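Local coordinates for protein transcriptional regulator AefR (Pseudomonas syringae pv. tomato, PDB 3CDL) that probably binds DNA at regulatory sites as a TetR-family transcription factor that controls gene expression, at residues Phe22-Met32 against Val46-Phe57. Numbering follows the deposited sequence.
Sequences FGDRGFEITSM and VYNHFPSKEELF
Lys53, in the first turn of helix 53-64, reaches with its ammonium group into the bend that joins helix 9-24 to helix 32-39. There NZ donates to two backbone carbonyls, Phe27 O at 2.8 Å and Thr30 O at 2.8 Å, meeting the second more nearly head-on (C=O...N angle 152°) than the first (133°). The lysine chain runs past Phe27 in the opposite direction and is kinked once, at chi3 (61°), so that CE lies over one face of the ring, 4.2 Å from its centroid, as a CH-pi contact, with NZ following in a cation-pi interaction. Glu28 adds a long salt bridge from its carboxylate. The edge of Phe57 meets the face of Phe27 in a T-shaped pair, and Arg119 and Ala112 also pack on Phe27, joining this N-terminal, probably DNA-binding, region to helices 117-125 and 100-114.

The selenomethionine Met32 fills the other half of the contact, a knob set among Val46, Tyr47, Lys53 and Leu56. Met32 SE rests 3.7 Å from Lys53 CG, while bends at chi2 and chi3 carry Met32 CE to Val46 CG1 (3.5 Å). Tyr47 flanks the start of the chain, with its OH 3.4 Å from Met32 CB. Further in, Leu56 CD2 touches the ring edge of Phe22 at CZ (3.8 Å), and both side chains also pack on Ile35.

One lysine thus serves both halves: its methylenes pack against Phe27 and Met32, its two hydrogen bonds pin the bend preceding helix 32-39, and its charge is probably eased by the carbonyl dipoles and the ring face.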
loop_
_atom_site.group_PDB
_atom_site.type_symbol
_atom_site.label_atom_id
_atom_site.label_comp_id
_atom_site.label_asym_id
_atom_site.label_seq_id
_atom_site.Cartn_x
_atom_site.Cartn_y
_atom_site.Cartn_z
ATOM N N PHE B 22 6.114 -6.087 18.955
ATOM C CA PHE B 22 6.661 -6.023 17.597
ATOM C C PHE B 22 6.539 -4.597 17.064
ATOM O O PHE B 22 7.297 -4.178 16.188
ATOM C CB PHE B 22 5.941 -6.959 16.618
ATOM C CG PHE B 22 6.071 -8.413 16.934
ATOM C CD1 PHE B 22 5.025 -9.283 16.653
ATOM C CD2 PHE B 22 7.231 -8.930 17.494
ATOM C CE1 PHE B 22 5.129 -10.652 16.949
ATOM C CE2 PHE B 22 7.341 -10.304 17.791
ATOM C CZ PHE B 22 6.289 -11.163 17.523
ATOM N N GLY B 23 5.556 -3.870 17.580
ATOM C CA GLY B 23 5.394 -2.482 17.226
ATOM C C GLY B 23 6.464 -1.661 17.913
ATOM O O GLY B 23 6.920 -0.654 17.384
ATOM N N ASP B 24 6.870 -2.095 19.099
ATOM C CA ASP B 24 7.805 -1.319 19.903
ATOM C C ASP B 24 9.234 -1.595 19.492
ATOM O O ASP B 24 9.940 -0.695 19.047
ATOM C CB ASP B 24 7.607 -1.605 21.401
ATOM C CG ASP B 24 6.254 -1.113 21.924
ATOM O OD1 ASP B 24 5.498 -0.504 21.130
ATOM O OD2 ASP B 24 5.947 -1.332 23.127
ATOM N N ARG B 25 9.645 -2.850 19.644
ATOM C CA ARG B 25 11.033 -3.249 19.447
ATOM C C ARG B 25 11.312 -3.568 17.976
ATOM O O ARG B 25 12.440 -3.436 17.504
ATOM C CB ARG B 25 11.368 -4.478 20.310
ATOM C CG ARG B 25 10.819 -4.473 21.730
ATOM C CD ARG B 25 11.745 -3.758 22.714
ATOM N NE ARG B 25 11.278 -3.914 24.094
ATOM C CZ ARG B 25 12.021 -3.678 25.179
ATOM N NH1 ARG B 25 13.297 -3.265 25.073
ATOM N NH2 ARG B 25 11.489 -3.866 26.385
ATOM N N GLY B 26 10.275 -3.984 17.259
ATOM C CA GLY B 26 10.453 -4.588 15.943
ATOM C C GLY B 26 10.266 -6.079 16.099
ATOM O O GLY B 26 10.317 -6.602 17.211
ATOM N N PHE B 27 10.060 -6.768 14.987
ATOM C CA PHE B 27 9.735 -8.185 15.013
ATOM C C PHE B 27 10.890 -9.113 15.443
ATOM O O PHE B 27 10.735 -9.898 16.385
ATOM C CB PHE B 27 9.160 -8.632 13.654
ATOM C CG PHE B 27 8.848 -10.092 13.600
ATOM C CD1 PHE B 27 7.643 -10.577 14.130
ATOM C CD2 PHE B 27 9.764 -10.987 13.079
ATOM C CE1 PHE B 27 7.350 -11.932 14.119
ATOM C CE2 PHE B 27 9.489 -12.344 13.070
ATOM C CZ PHE B 27 8.276 -12.821 13.582
ATOM N N GLU B 28 12.020 -9.042 14.733
ATOM C CA GLU B 28 13.140 -9.990 14.909
ATOM C C GLU B 28 13.891 -9.851 16.223
ATOM O O GLU B 28 14.328 -10.856 16.780
ATOM C CB GLU B 28 14.122 -9.952 13.724
ATOM C CG GLU B 28 13.862 -11.018 12.606
ATOM C CD GLU B 28 14.371 -12.456 12.958
ATOM O OE1 GLU B 28 14.189 -12.921 14.110
ATOM O OE2 GLU B 28 14.944 -13.133 12.067
ATOM N N ILE B 29 14.041 -8.624 16.721
ATOM C CA ILE B 29 14.679 -8.414 18.030
ATOM C C ILE B 29 13.764 -8.719 19.238
ATOM O O ILE B 29 14.252 -8.816 20.367
ATOM C CB ILE B 29 15.313 -6.994 18.199
ATOM C CG1 ILE B 29 14.286 -5.987 18.742
ATOM C CG2 ILE B 29 16.005 -6.532 16.910
ATOM C CD1 ILE B 29 14.908 -4.742 19.367
ATOM N N THR B 30 12.460 -8.861 19.001
ATOM C CA THR B 30 11.495 -9.156 20.066
ATOM C C THR B 30 11.487 -10.640 20.392
ATOM O O THR B 30 11.329 -11.475 19.508
ATOM C CB THR B 30 10.080 -8.754 19.655
ATOM O OG1 THR B 30 10.072 -7.374 19.289
ATOM C CG2 THR B 30 9.101 -8.974 20.807
ATOM N N SER B 31 11.644 -10.961 21.666
ATOM C CA SER B 31 11.684 -12.346 22.113
ATOM C C SER B 31 10.392 -12.800 22.804
ATOM O O SER B 31 9.618 -11.986 23.329
ATOM C CB SER B 31 12.856 -12.534 23.061
ATOM O OG SER B 31 12.690 -11.703 24.190
HETATM N N MSE B 32 10.195 -14.117 22.801
HETATM C CA MSE B 32 9.026 -14.764 23.391
HETATM C C MSE B 32 8.865 -14.434 24.867
HETATM O O MSE B 32 7.741 -14.290 25.350
HETATM C CB MSE B 32 9.096 -16.280 23.206
HETATM C CG MSE B 32 9.095 -16.739 21.763
HETATM SE SE MSE B 32 7.475 -16.219 20.808
HETATM C CE MSE B 32 6.330 -17.729 21.297
ATOM N N VAL B 46 2.982 -19.144 27.021
ATOM C CA VAL B 46 3.252 -18.562 25.709
ATOM C C VAL B 46 3.648 -19.632 24.686
ATOM O O VAL B 46 3.130 -19.629 23.571
ATOM C CB VAL B 46 4.344 -17.447 25.782
ATOM C CG1 VAL B 46 4.908 -17.127 24.402
ATOM C CG2 VAL B 46 3.773 -16.190 26.409
ATOM N N TYR B 47 4.554 -20.539 25.060
ATOM C CA TYR B 47 5.009 -21.573 24.122
ATOM C C TYR B 47 3.931 -22.610 23.813
ATOM O O TYR B 47 3.912 -23.190 22.720
ATOM C CB TYR B 47 6.313 -22.241 24.589
ATOM C CG TYR B 47 7.550 -21.381 24.388
ATOM C CD1 TYR B 47 8.020 -21.088 23.112
ATOM C CD2 TYR B 47 8.253 -20.862 25.479
ATOM C CE1 TYR B 47 9.156 -20.288 22.922
ATOM C CE2 TYR B 47 9.392 -20.062 25.300
ATOM C CZ TYR B 47 9.830 -19.784 24.015
ATOM O OH TYR B 47 10.941 -19.009 23.829
ATOM N N ASN B 48 3.044 -22.829 24.789
ATOM C CA ASN B 48 1.869 -23.683 24.642
ATOM C C ASN B 48 1.009 -23.233 23.467
ATOM O O ASN B 48 0.687 -24.024 22.582
ATOM C CB ASN B 48 1.034 -23.679 25.930
ATOM C CG ASN B 48 1.725 -24.386 27.100
ATOM O OD1 ASN B 48 2.508 -25.332 26.916
ATOM N ND2 ASN B 48 1.413 -23.938 28.317
ATOM N N HIS B 49 0.651 -21.954 23.455
ATOM C CA HIS B 49 -0.143 -21.401 22.365
ATOM C C HIS B 49 0.640 -21.275 21.061
ATOM O O HIS B 49 0.157 -21.691 20.008
ATOM C CB HIS B 49 -0.796 -20.083 22.781
ATOM C CG HIS B 49 -2.008 -20.270 23.651
ATOM N ND1 HIS B 49 -2.313 -19.430 24.701
ATOM C CD2 HIS B 49 -2.983 -21.216 23.634
ATOM C CE1 HIS B 49 -3.425 -19.846 25.289
ATOM N NE2 HIS B 49 -3.849 -20.930 24.663
ATOM N N PHE B 50 1.858 -20.735 21.135
ATOM C CA PHE B 50 2.715 -20.561 19.962
ATOM C C PHE B 50 4.113 -21.061 20.244
ATOM O O PHE B 50 4.847 -20.422 21.007
ATOM C CB PHE B 50 2.784 -19.092 19.561
ATOM C CG PHE B 50 1.438 -18.453 19.397
ATOM C CD1 PHE B 50 0.741 -18.569 18.190
ATOM C CD2 PHE B 50 0.856 -17.754 20.451
ATOM C CE1 PHE B 50 -0.511 -17.987 18.025
ATOM C CE2 PHE B 50 -0.395 -17.171 20.302
ATOM C CZ PHE B 50 -1.083 -17.292 19.085
ATOM N N PRO B 51 4.500 -22.194 19.621
ATOM C CA PRO B 51 5.819 -22.806 19.851
ATOM C C PRO B 51 6.999 -21.991 19.298
ATOM O O PRO B 51 8.145 -22.313 19.583
ATOM C CB PRO B 51 5.716 -24.166 19.133
ATOM C CG PRO B 51 4.276 -24.345 18.808
ATOM C CD PRO B 51 3.710 -22.973 18.656
ATOM N N SER B 52 6.710 -20.946 18.526
ATOM C CA SER B 52 7.744 -20.082 17.943
ATOM C C SER B 52 7.130 -18.828 17.335
ATOM O O SER B 52 5.938 -18.801 17.039
ATOM C CB SER B 52 8.550 -20.826 16.877
ATOM O OG SER B 52 7.719 -21.259 15.825
ATOM N N LYS B 53 7.959 -17.804 17.149
ATOM C CA LYS B 53 7.575 -16.576 16.428
ATOM C C LYS B 53 7.009 -16.805 15.002
ATOM O O LYS B 53 6.050 -16.130 14.611
ATOM C CB LYS B 53 8.744 -15.588 16.394
ATOM C CG LYS B 53 9.232 -15.161 17.777
ATOM C CD LYS B 53 10.595 -14.469 17.709
ATOM C CE LYS B 53 10.529 -13.215 16.873
ATOM N NZ LYS B 53 11.783 -12.439 16.968
ATOM N N GLU B 54 7.590 -17.751 14.248
ATOM C CA GLU B 54 6.986 -18.260 13.000
ATOM C C GLU B 54 5.505 -18.615 13.181
ATOM O O GLU B 54 4.647 -18.100 12.466
ATOM C CB GLU B 54 7.725 -19.504 12.474
ATOM C CG GLU B 54 8.940 -19.235 11.573
ATOM C CD GLU B 54 9.172 -20.328 10.509
ATOM O OE1 GLU B 54 8.164 -20.842 9.956
ATOM O OE2 GLU B 54 10.356 -20.660 10.212
ATOM N N GLU B 55 5.212 -19.496 14.142
ATOM C CA GLU B 55 3.846 -19.967 14.383
ATOM C C GLU B 55 2.948 -18.822 14.851
ATOM O O GLU B 55 1.732 -18.855 14.661
ATOM C CB GLU B 55 3.841 -21.120 15.394
ATOM C CG GLU B 55 2.920 -22.297 15.027
ATOM C CD GLU B 55 1.628 -22.392 15.875
ATOM O OE1 GLU B 55 1.072 -21.346 16.277
ATOM O OE2 GLU B 55 1.159 -23.528 16.140
ATOM N N LEU B 56 3.554 -17.804 15.450
ATOM C CA LEU B 56 2.822 -16.638 15.925
ATOM C C LEU B 56 2.584 -15.658 14.781
ATOM O O LEU B 56 1.471 -15.121 14.613
ATOM C CB LEU B 56 3.594 -15.983 17.081
ATOM C CG LEU B 56 3.228 -14.584 17.594
ATOM C CD1 LEU B 56 1.795 -14.508 18.184
ATOM C CD2 LEU B 56 4.266 -14.173 18.611
ATOM N N PHE B 57 3.641 -15.428 13.998
ATOM C CA PHE B 57 3.531 -14.664 12.763
ATOM C C PHE B 57 2.517 -15.290 11.806
ATOM O O PHE B 57 1.771 -14.569 11.142
ATOM C CB PHE B 57 4.888 -14.534 12.070
ATOM C CG PHE B 57 4.846 -13.686 10.832
ATOM C CD1 PHE B 57 4.844 -12.298 10.927
ATOM C CD2 PHE B 57 4.794 -14.272 9.581
ATOM C CE1 PHE B 57 4.792 -11.523 9.824
ATOM C CE2 PHE B 57 4.735 -13.501 8.451
ATOM C CZ PHE B 57 4.726 -12.115 8.569
#